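Local coordinates for protein valine-pyruvate aminotransferase (Salmonella typhimurium, PDB 3G7Q) that probably transfers the amino group of valine to pyruvate, using pyridoxal 5'-phosphate as cofactor, and so takes part in alanine biosynthesis, at residues I243-L248 against G259-N264; N100-N105 against K266-I271. One frame throughout, in Å; residues are numbered along the deposited sequence.

Contact 1: I243-L248 against G259-N264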
ATOM      1  N   ILE A 243      -0.515  19.642  -7.690  1.00 33.95           N
ATOM      2  CA  ILE A 243      -0.495  18.440  -6.864  1.00 32.40           C
ATOM      3  C   ILE A 243       0.961  17.989  -6.889  1.00 33.70           C
ATOM      4  O   ILE A 243       1.473  17.640  -7.938  1.00 34.71           O
ATOM      5  CB  ILE A 243      -1.421  17.338  -7.389  1.00 33.60           C
ATOM      6  CG1 ILE A 243      -2.884  17.847  -7.522  1.00 33.31           C
ATOM      7  CG2 ILE A 243      -1.392  16.109  -6.445  1.00 31.84           C
ATOM      8  CD1 ILE A 243      -3.806  16.836  -8.202  1.00 31.27           C
ATOM      9  N   LEU A 244       1.605  17.974  -5.725  0.50 32.22           N
ATOM     10  CA  LEU A 244       3.029  17.675  -5.615  0.50 31.61           C
ATOM     11  C   LEU A 244       3.249  16.351  -4.892  0.50 34.01           C
ATOM     12  O   LEU A 244       2.824  16.226  -3.744  0.50 34.19           O
ATOM     13  CB  LEU A 244       3.678  18.840  -4.867  0.50 34.57           C
ATOM     14  CG  LEU A 244       5.163  18.890  -4.526  0.50 34.07           C
ATOM     15  CD1 LEU A 244       5.971  18.647  -5.763  0.50 37.59           C
ATOM     16  CD2 LEU A 244       5.467  20.268  -3.902  0.50 31.14           C
ATOM     17  N   CYS A 245       3.930  15.391  -5.537  1.00 33.97           N
ATOM     18  CA  CYS A 245       4.170  14.072  -4.949  1.00 35.55           C
ATOM     19  C   CYS A 245       5.615  13.986  -4.498  1.00 37.80           C
ATOM     20  O   CYS A 245       6.525  14.277  -5.279  1.00 37.26           O
ATOM     21  CB  CYS A 245       3.879  12.964  -5.942  1.00 38.02           C
ATOM     22  SG  CYS A 245       2.149  13.025  -6.509  1.00 44.42           S
HETATM   23  N   MSE A 246       5.812  13.599  -3.241  1.00 35.30           N
HETATM   24  CA  MSE A 246       7.133  13.440  -2.658  1.00 34.34           C
HETATM   25  C   MSE A 246       7.225  12.042  -2.075  1.00 35.21           C
HETATM   26  O   MSE A 246       6.224  11.340  -1.943  1.00 34.71           O
HETATM   27  CB  MSE A 246       7.397  14.527  -1.607  1.00 35.65           C
HETATM   28  CG  MSE A 246       7.323  15.956  -2.182  1.00 38.87           C
HETATM   29 SE   MSE A 246       7.742  17.246  -0.798  0.75 45.32          SE
HETATM   30  CE  MSE A 246       9.969  17.017  -1.163  1.00 40.88           C
ATOM     31  N   SER A 247       8.423  11.636  -1.696  1.00 35.52           N
ATOM     32  CA  SER A 247       8.614  10.289  -1.196  1.00 38.38           C
ATOM     33  C   SER A 247       9.823  10.227  -0.308  1.00 36.43           C
ATOM     34  O   SER A 247      10.720  11.032  -0.424  1.00 36.06           O
ATOM     35  CB  SER A 247       8.817   9.342  -2.392  1.00 40.39           C
ATOM     36  OG  SER A 247       9.069   8.003  -1.959  1.00 50.14           O
ATOM     37  N   LEU A 248       9.830   9.264   0.596  1.00 35.06           N
ATOM     38  CA  LEU A 248      10.973   9.030   1.468  1.00 37.18           C
ATOM     39  C   LEU A 248      11.986   8.048   0.870  1.00 35.73           C
ATOM     40  O   LEU A 248      13.136   8.043   1.259  1.00 36.44           O
ATOM     41  CB  LEU A 248      10.431   8.453   2.770  1.00 39.46           C
ATOM     42  CG  LEU A 248      11.290   8.328   4.005  1.00 44.31           C
ATOM     43  CD1 LEU A 248      11.976   9.629   4.379  1.00 47.44           C
ATOM     44  CD2 LEU A 248      10.347   7.843   5.140  1.00 41.72           C
ATOM     45  N   GLY A 259       4.824   7.689   0.748  1.00 43.19           N
ATOM     46  CA  GLY A 259       4.542   8.659  -0.299  1.00 41.61           C
ATOM     47  C   GLY A 259       3.780   9.832   0.307  1.00 40.66           C
ATOM     48  O   GLY A 259       3.016   9.672   1.267  1.00 40.49           O
ATOM     49  N   ILE A 260       4.004  11.027  -0.234  1.00 35.39           N
ATOM     50  CA  ILE A 260       3.384  12.232   0.278  1.00 35.06           C
ATOM     51  C   ILE A 260       2.729  12.977  -0.871  1.00 35.08           C
ATOM     52  O   ILE A 260       3.340  13.102  -1.928  1.00 35.99           O
ATOM     53  CB  ILE A 260       4.466  13.131   0.898  1.00 35.59           C
ATOM     54  CG1 ILE A 260       5.120  12.435   2.098  1.00 42.27           C
ATOM     55  CG2 ILE A 260       3.902  14.481   1.297  1.00 36.50           C
ATOM     56  CD1 ILE A 260       6.456  13.043   2.509  1.00 43.25           C
ATOM     57  N   ILE A 261       1.511  13.464  -0.686  1.00 33.42           N
ATOM     58  CA  ILE A 261       0.834  14.257  -1.713  1.00 32.52           C
ATOM     59  C   ILE A 261       0.493  15.596  -1.105  1.00 33.82           C
ATOM     60  O   ILE A 261      -0.091  15.667  -0.011  1.00 33.10           O
ATOM     61  CB  ILE A 261      -0.457  13.615  -2.229  1.00 34.95           C
ATOM     62  CG1 ILE A 261      -0.167  12.286  -2.924  1.00 36.26           C
ATOM     63  CG2 ILE A 261      -1.189  14.539  -3.192  1.00 34.65           C
ATOM     64  CD1 ILE A 261      -1.454  11.478  -3.190  1.00 38.10           C
ATOM     65  N   ILE A 262       0.842  16.662  -1.815  1.00 31.62           N
ATOM     66  CA  ILE A 262       0.538  18.031  -1.367  1.00 32.31           C
ATOM     67  C   ILE A 262      -0.407  18.611  -2.399  1.00 31.75           C
ATOM     68  O   ILE A 262      -0.074  18.647  -3.577  1.00 33.08           O
ATOM     69  CB  ILE A 262       1.839  18.846  -1.203  1.00 35.13           C
ATOM     70  CG1 ILE A 262       2.721  18.181  -0.130  1.00 36.07           C
ATOM     71  CG2 ILE A 262       1.546  20.295  -0.804  1.00 33.21           C
ATOM     72  CD1 ILE A 262       4.120  18.535  -0.243  1.00 44.69           C
ATOM     73  N   ALA A 263      -1.576  19.069  -1.959  1.00 31.20           N
ATOM     74  CA  ALA A 263      -2.608  19.573  -2.873  1.00 32.79           C
ATOM     75  C   ALA A 263      -3.623  20.397  -2.125  1.00 32.68           C
ATOM     76  O   ALA A 263      -3.569  20.475  -0.891  1.00 33.91           O
ATOM     77  CB  ALA A 263      -3.297  18.392  -3.590  1.00 32.24           C
ATOM     78  N   ASN A 264      -4.557  21.010  -2.853  1.00 34.04           N
ATOM     79  CA  ASN A 264      -5.636  21.758  -2.203  1.00 35.26           C
ATOM     80  C   ASN A 264      -6.458  20.781  -1.342  1.00 35.92           C
ATOM     81  O   ASN A 264      -6.454  19.575  -1.586  1.00 34.97           O
ATOM     82  CB  ASN A 264      -6.501  22.554  -3.205  1.00 36.02           C
ATOM     83  CG  ASN A 264      -7.270  21.677  -4.191  1.00 40.87           C
ATOM     84  OD1 ASN A 264      -7.967  20.730  -3.812  1.00 44.55           O
ATOM     85  ND2 ASN A 264      -7.189  22.033  -5.471  1.00 36.97           N
TER

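Contact 2: N100-N105 against K266-I271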
ATOM      1  N   ASN A 100      -3.745  19.965   3.585  1.00 34.05           N
ATOM      2  CA  ASN A 100      -3.168  19.964   2.251  1.00 33.56           C
ATOM      3  C   ASN A 100      -2.224  18.786   2.024  1.00 32.85           C
ATOM      4  O   ASN A 100      -1.603  18.701   0.965  1.00 31.88           O
ATOM      5  CB  ASN A 100      -2.369  21.249   2.017  1.00 33.56           C
ATOM      6  CG  ASN A 100      -3.217  22.482   2.078  1.00 35.33           C
ATOM      7  OD1 ASN A 100      -3.061  23.298   2.982  1.00 33.55           O
ATOM      8  ND2 ASN A 100      -4.173  22.598   1.158  1.00 35.83           N
ATOM      9  N   ILE A 101      -2.151  17.851   2.967  1.00 30.71           N
ATOM     10  CA  ILE A 101      -1.218  16.735   2.851  1.00 33.06           C
ATOM     11  C   ILE A 101      -1.894  15.371   3.073  1.00 35.79           C
ATOM     12  O   ILE A 101      -2.711  15.220   3.989  1.00 35.28           O
ATOM     13  CB  ILE A 101      -0.087  16.876   3.875  1.00 34.01           C
ATOM     14  CG1 ILE A 101       0.533  18.298   3.816  1.00 33.16           C
ATOM     15  CG2 ILE A 101       0.971  15.823   3.635  1.00 34.57           C
ATOM     16  CD1 ILE A 101       1.751  18.479   4.736  1.00 34.38           C
ATOM     17  N   ALA A 102      -1.564  14.411   2.211  1.00 35.60           N
ATOM     18  CA  ALA A 102      -2.044  13.017   2.333  1.00 36.51           C
ATOM     19  C   ALA A 102      -0.830  12.106   2.210  1.00 37.37           C
ATOM     20  O   ALA A 102       0.133  12.419   1.490  1.00 32.55           O
ATOM     21  CB  ALA A 102      -3.078  12.710   1.256  1.00 36.07           C
ATOM     22  N   LEU A 103      -0.834  10.986   2.928  1.00 35.03           N
ATOM     23  CA  LEU A 103       0.257  10.035   2.867  1.00 36.83           C
ATOM     24  C   LEU A 103      -0.220   8.779   2.160  1.00 36.97           C
ATOM     25  O   LEU A 103      -1.395   8.429   2.256  1.00 36.88           O
ATOM     26  CB  LEU A 103       0.730   9.679   4.267  1.00 39.50           C
ATOM     27  CG  LEU A 103       1.117  10.834   5.182  1.00 47.36           C
ATOM     28  CD1 LEU A 103       1.547  10.299   6.541  1.00 46.36           C
ATOM     29  CD2 LEU A 103       2.231  11.654   4.532  1.00 42.73           C
ATOM     30  N   THR A 104       0.681   8.110   1.442  1.00 37.52           N
ATOM     31  CA  THR A 104       0.360   6.883   0.728  1.00 39.30           C
ATOM     32  C   THR A 104       1.523   5.918   0.943  1.00 39.03           C
ATOM     33  O   THR A 104       2.506   6.275   1.570  1.00 35.92           O
ATOM     34  CB  THR A 104       0.224   7.116  -0.793  1.00 40.97           C
ATOM     35  OG1 THR A 104       1.509   7.484  -1.314  1.00 40.50           O
ATOM     36  CG2 THR A 104      -0.835   8.209  -1.123  1.00 44.54           C
ATOM     37  N   ASN A 105       1.386   4.737   0.347  0.70 41.62           N
ATOM     38  CA  ASN A 105       2.369   3.659   0.376  0.70 44.55           C
ATOM     39  C   ASN A 105       3.580   3.937  -0.500  0.70 45.63           C
ATOM     40  O   ASN A 105       4.567   3.203  -0.459  0.70 46.01           O
ATOM     41  CB  ASN A 105       1.687   2.371  -0.128  0.70 46.72           C
ATOM     42  CG  ASN A 105       2.399   1.113   0.310  0.70 53.53           C
ATOM     43  OD1 ASN A 105       2.719   0.247  -0.505  0.70 62.76           O
ATOM     44  ND2 ASN A 105       2.662   1.009   1.600  0.70 56.42           N
ATOM     45  N   LYS A 266      -9.605  20.001  -1.015  1.00 39.35           N
ATOM     46  CA  LYS A 266     -10.642  19.209  -1.680  1.00 40.95           C
ATOM     47  C   LYS A 266     -10.053  17.976  -2.326  1.00 40.15           C
ATOM     48  O   LYS A 266     -10.634  16.890  -2.269  1.00 37.35           O
ATOM     49  CB  LYS A 266     -11.396  20.046  -2.720  1.00 43.36           C
ATOM     50  CG  LYS A 266     -12.244  21.143  -2.102  1.00 48.34           C
ATOM     51  CD  LYS A 266     -13.150  21.821  -3.128  1.00 51.90           C
ATOM     52  N   THR A 267      -8.886  18.131  -2.937  1.00 36.43           N
ATOM     53  CA  THR A 267      -8.225  17.019  -3.564  1.00 36.51           C
ATOM     54  C   THR A 267      -7.764  16.034  -2.494  1.00 35.67           C
ATOM     55  O   THR A 267      -7.960  14.815  -2.621  1.00 35.75           O
ATOM     56  CB  THR A 267      -7.042  17.530  -4.448  1.00 34.31           C
ATOM     57  OG1 THR A 267      -7.583  18.307  -5.526  1.00 37.60           O
ATOM     58  CG2 THR A 267      -6.232  16.397  -5.013  1.00 35.79           C
ATOM     59  N   ILE A 268      -7.187  16.567  -1.423  1.00 36.62           N
ATOM     60  CA  ILE A 268      -6.703  15.734  -0.331  1.00 37.31           C
ATOM     61  C   ILE A 268      -7.849  14.931   0.295  1.00 40.68           C
ATOM     62  O   ILE A 268      -7.686  13.747   0.583  1.00 41.85           O
ATOM     63  CB  ILE A 268      -5.975  16.565   0.739  1.00 36.95           C
ATOM     64  CG1 ILE A 268      -4.671  17.152   0.142  1.00 33.79           C
ATOM     65  CG2 ILE A 268      -5.643  15.722   1.977  1.00 32.09           C
ATOM     66  CD1 ILE A 268      -3.668  16.128  -0.439  1.00 31.41           C
ATOM     67  N   THR A 269      -8.986  15.578   0.485  1.00 42.93           N
ATOM     68  CA  THR A 269     -10.166  14.901   1.014  1.00 45.68           C
ATOM     69  C   THR A 269     -10.580  13.727   0.109  1.00 47.84           C
ATOM     70  O   THR A 269     -10.826  12.631   0.600  1.00 50.96           O
ATOM     71  CB  THR A 269     -11.314  15.865   1.161  1.00 45.64           C
ATOM     72  OG1 THR A 269     -10.964  16.876   2.116  1.00 42.97           O
ATOM     73  CG2 THR A 269     -12.565  15.124   1.651  1.00 45.09           C
ATOM     74  N   ALA A 270     -10.625  13.954  -1.202  1.00 49.21           N
ATOM     75  CA  ALA A 270     -10.984  12.907  -2.160  1.00 50.33           C
ATOM     76  C   ALA A 270     -10.000  11.741  -2.097  1.00 53.23           C
ATOM     77  O   ALA A 270     -10.395  10.568  -2.164  1.00 53.69           O
ATOM     78  CB  ALA A 270     -11.049  13.481  -3.575  1.00 49.73           C
ATOM     79  N   ILE A 271      -8.719  12.062  -1.963  1.00 53.67           N
ATOM     80  CA  ILE A 271      -7.680  11.049  -1.836  1.00 57.52           C
ATOM     81  C   ILE A 271      -7.833  10.290  -0.511  1.00 61.62           C
ATOM     82  O   ILE A 271      -7.539   9.089  -0.434  1.00 63.19           O
ATOM     83  CB  ILE A 271      -6.280  11.665  -1.920  1.00 57.68           C
ATOM     84  CG1 ILE A 271      -6.026  12.228  -3.318  1.00 54.69           C
ATOM     85  CG2 ILE A 271      -5.220  10.620  -1.626  1.00 57.58           C
ATOM     86  CD1 ILE A 271      -4.774  13.051  -3.394  1.00 55.87           C
TER

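Contact 1: I243-L248 against G259-N264
Met246, present as selenomethionine, sends its SE obliquely across Ile262 and touches CD1 of that residue at 3.9 Å. With CG anti to the carbonyl carbon, an extended chi2 of -178° carries SE to Ile262, one pair beyond Cys245-Ile261; the bend at chi3 turns only the terminal CE. Directly opposite, Met246 and Ile260 meet at the base of their side chains, CB to CB at 4.1 Å, and Leu244 CB faces Ile262 CB at the same distance. These four form one face of a two-stranded antiparallel hairpin.

On the other face Ile243 and Ile261 lie side by side, pointing the same way. Both put CG2 anti to the backbone N, and these two methyls touch at 3.6 Å. Ile243 CG1 also reaches Ala263 CB at 4.0 Å, while Cys245 SG stands more loosely over Ile261 CG1, at 4.3 Å.

The backbone fixes this register with reciprocal bonds in the pairs Leu244-Ile262 and Met246-Ile260. Leu244 N to Ile262 O (2.8 Å) is nearly straight at 170°, whereas Ile260 N approaches Met246 O from 39° above the carbonyl plane, off its lone pairs.

Strand 216-219 pairs with the other edge of 243-247. Helices 107-118 and 265-278 cover the Ile243-Ile261 face, and Met290 of helix 285-295 touches Ile260 on the face shared with Met246.

Contact 2: N100-N105 against K266-I271
Strand 101-104 and helix 266-271 run in roughly the same direction, their short axes inclined by 29° and approaching to 8.2 Å. The closest CA pair is Ala102 and Ile268, 6.0 Å apart. Inside the helical segment, Ala270 N and Ile271 N bond back to the carbonyls of Lys266 and Thr267, which places Ile268 and Ile271 three residues apart on the side turned to the strand.

Ile268 carries most of the contact by laying its branches along the backbone of Asn100 to Ala102, where the strand begins. With chi1 at -66°, CG1 is anti to the carbonyl carbon and rests on Asn100 C at 3.5 Å. The other branch, CG2, is anti to the backbone N and meets Ile101 O at 3.6 Å. The chi2 of -57° folds CD1 back so that it lies 3.8 Å from Ala102 N and 3.9 Å from Ala102 CB. The Ala102 methyl points at the helix and also meets Ile271 CG2 at 4.2 Å.

This is helix-on-sheet packing in the large domain of a fold-type I aminotransferase: strand 101-104 lies at the edge of the seven-stranded mixed sheet, and helix 265-278 lies across one of its faces. The CB atoms of Ile101 and Leu103 point away from the helix, and both side chains pack on helix 77-92 on the opposite face. At the start of the strand, the Asn100 amide is engaged on both sides: OD1 accepts from Glu97 N, and ND2 bonds to Ala263 O just ahead of the helix. The helix itself is capped by Asn264 OD1 on Thr267 N.

How the contacts relate
Contacts 1 and 2 have centres about 8 Å apart and share the seven-stranded mixed sheet of the aminotransferase fold. Strand 259-262 joins them: it pairs with 242-247 on one edge and with 101-104 on the other, probably bonding Ile261 N to Ala102 O and Gly259 O to Thr104 N, both at 2.8 Å. It is antiparallel to both neighbours. The chain order is strand 101-104, strand 242-247, strand 259-262 and helix 265-278, so contact 1 is nested within the long loop that contact 2 closes. The helix follows strand 259-262 directly and packs back over it, with Ile268 CD1 3.6 Å from Ile261 O, and both contacts build the same end of the large-domain sheet.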